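Polyphosphate:AMP phosphotransferase (PDB 3CZP) uses inorganic polyphosphate as phosphate donor to convert AMP to ADP and, less efficiently, GMP to GDP, with magnesium as cofactor. Local coordinates at residues A40-I45 with G146-K151. Numbering follows the deposited sequence.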
loop_
_atom_site.group_PDB
_atom_site.type_symbol
_atom_site.label_atom_id
_atom_site.label_comp_id
_atom_site.label_asym_id
_atom_site.label_seq_id
_atom_site.Cartn_x
_atom_site.Cartn_y
_atom_site.Cartn_z
ATOM N N ALA A 40 5.762 -8.777 18.487
ATOM C CA ALA A 40 5.498 -7.725 17.497
ATOM C C ALA A 40 6.497 -6.572 17.598
ATOM O O ALA A 40 6.121 -5.401 17.502
ATOM C CB ALA A 40 4.061 -7.196 17.626
ATOM N N ARG A 41 7.763 -6.901 17.747
ATOM C CA ARG A 41 8.754 -5.917 18.089
ATOM C C ARG A 41 9.779 -5.693 16.983
ATOM O O ARG A 41 10.391 -4.653 16.936
ATOM C CB ARG A 41 9.365 -6.305 19.478
ATOM C CG ARG A 41 10.526 -5.529 19.912
ATOM C CD ARG A 41 10.860 -5.967 21.317
ATOM N NE ARG A 41 11.330 -7.349 21.402
ATOM C CZ ARG A 41 12.598 -7.696 21.584
ATOM N NH1 ARG A 41 13.549 -6.754 21.694
ATOM N NH2 ARG A 41 12.940 -8.979 21.679
ATOM N N PHE A 42 9.907 -6.653 16.054
ATOM C CA PHE A 42 10.873 -6.529 15.033
ATOM C C PHE A 42 10.545 -7.504 13.897
ATOM O O PHE A 42 9.866 -8.514 14.099
ATOM C CB PHE A 42 12.322 -6.759 15.567
ATOM C CG PHE A 42 12.551 -8.142 16.137
ATOM C CD1 PHE A 42 12.950 -9.189 15.322
ATOM C CD2 PHE A 42 12.382 -8.389 17.504
ATOM C CE1 PHE A 42 13.179 -10.507 15.841
ATOM C CE2 PHE A 42 12.588 -9.714 18.017
ATOM C CZ PHE A 42 12.967 -10.777 17.152
ATOM N N PRO A 43 10.986 -7.170 12.712
ATOM C CA PRO A 43 10.854 -8.011 11.543
ATOM C C PRO A 43 11.972 -8.994 11.410
ATOM O O PRO A 43 13.078 -8.748 11.902
ATOM C CB PRO A 43 10.965 -7.003 10.404
ATOM C CG PRO A 43 11.876 -6.013 10.858
ATOM C CD PRO A 43 11.561 -5.870 12.352
ATOM N N VAL A 44 11.704 -10.074 10.679
ATOM C CA VAL A 44 12.742 -10.977 10.268
ATOM C C VAL A 44 12.862 -10.991 8.751
ATOM O O VAL A 44 11.895 -11.131 8.072
ATOM C CB VAL A 44 12.486 -12.401 10.786
ATOM C CG1 VAL A 44 13.606 -13.371 10.280
ATOM C CG2 VAL A 44 12.474 -12.362 12.254
ATOM N N ILE A 45 14.079 -10.745 8.249
ATOM C CA ILE A 45 14.317 -10.771 6.828
ATOM C C ILE A 45 15.383 -11.796 6.508
ATOM O O ILE A 45 16.456 -11.796 7.123
ATOM C CB ILE A 45 14.774 -9.368 6.286
ATOM C CG1 ILE A 45 13.739 -8.332 6.690
ATOM C CG2 ILE A 45 15.122 -9.464 4.691
ATOM C CD1 ILE A 45 14.228 -6.831 6.543
ATOM N N GLY A 146 15.925 -2.332 13.954
ATOM C CA GLY A 146 15.563 -3.471 14.758
ATOM C C GLY A 146 15.469 -4.763 14.001
ATOM O O GLY A 146 15.222 -5.810 14.615
ATOM N N ALA A 147 15.640 -4.726 12.678
ATOM C CA ALA A 147 15.494 -5.949 11.903
ATOM C C ALA A 147 16.497 -7.005 12.320
ATOM O O ALA A 147 17.679 -6.707 12.581
ATOM C CB ALA A 147 15.648 -5.685 10.334
ATOM N N LEU A 148 16.014 -8.257 12.275
ATOM C CA LEU A 148 16.839 -9.443 12.286
ATOM C C LEU A 148 17.021 -9.969 10.862
ATOM O O LEU A 148 16.104 -10.488 10.248
ATOM C CB LEU A 148 16.216 -10.514 13.196
ATOM C CG LEU A 148 16.977 -11.832 13.357
ATOM C CD1 LEU A 148 18.316 -11.634 14.079
ATOM C CD2 LEU A 148 16.069 -12.900 14.049
ATOM N N LEU A 149 18.256 -9.848 10.378
ATOM C CA LEU A 149 18.593 -10.027 8.991
ATOM C C LEU A 149 19.537 -11.197 8.831
ATOM O O LEU A 149 20.687 -11.198 9.323
ATOM C CB LEU A 149 19.266 -8.767 8.451
ATOM C CG LEU A 149 19.793 -8.895 7.009
ATOM C CD1 LEU A 149 18.661 -9.193 6.015
ATOM C CD2 LEU A 149 20.492 -7.637 6.586
ATOM N N PHE A 150 19.058 -12.221 8.173
ATOM C CA PHE A 150 19.867 -13.376 7.816
ATOM C C PHE A 150 20.220 -13.312 6.329
ATOM O O PHE A 150 19.345 -13.009 5.510
ATOM C CB PHE A 150 19.049 -14.654 8.041
ATOM C CG PHE A 150 18.714 -14.930 9.475
ATOM C CD1 PHE A 150 19.588 -15.702 10.278
ATOM C CD2 PHE A 150 17.497 -14.515 10.018
ATOM C CE1 PHE A 150 19.246 -16.001 11.585
ATOM C CE2 PHE A 150 17.190 -14.790 11.325
ATOM C CZ PHE A 150 18.059 -15.524 12.109
ATOM N N LYS A 151 21.461 -13.649 5.949
ATOM C CA LYS A 151 21.819 -13.808 4.531
ATOM C C LYS A 151 22.477 -15.199 4.277
ATOM O O LYS A 151 23.516 -15.524 4.838
ATOM C CB LYS A 151 22.742 -12.689 4.069
ATOM C CG LYS A 151 22.295 -11.296 4.473
ATOM C CD LYS A 151 23.167 -10.280 3.885
ATOM C CE LYS A 151 24.137 -9.704 4.909
ATOM N NZ LYS A 151 24.944 -8.861 4.166
#
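Two strands start side by side where A40–I45 meets G146–K151, and the pairs V44–L148 and I45–L149 climb together along both segments, which makes the pairing parallel, with CA atoms 4.8 Å apart in each pair. Three backbone hydrogen bonds carry it: L148 N to P43 O, nearly straight at 172°, I45 N to L148 O, and F150 N to I45 O at 2.8 Å. The middle donor lies in the carbonyl plane; the outer two sit almost along their C=O axes.

On one face, V44 and L148 run side by side in the same direction. V44 CG2, anti to the carbonyl carbon and beside the backbone N, meets L148 CD2 at 4.1 Å, while L148 has CG anti to its own N. The ring of F42 also lies alongside L148, its CE1 4.0 Å from L148 CB, with CG in the crowded position between N and the carbonyl carbon (chi1 62°). Beyond L148, F150 crosses V44 obliquely and offers a ring edge, CE2 standing 4.0 Å from V44 CG1. The opposite face carries I45 and L149, which also cross obliquely: with CG of L149 anti to N (chi1 174°), chi2 turns CD1 back toward the other strand, 3.8 Å from I45 CG2. At the strand entrance P43 CG touches A147 CB at 3.8 Å, just after G146 closes helix 125–144 in a Schellman motif.

Strand 44–50 is the middle strand of the five-stranded 2-3-1-4-5 parallel sheet of the first PPK2 domain, and 148–155 lies next to it, an order consistent with its P-loop NTPase clan. Helix 218–238 covers the F42, L148 and F150 face through A236, L233 and L229, while helix 125–144 packs against I45 and L149 with L142 and C143.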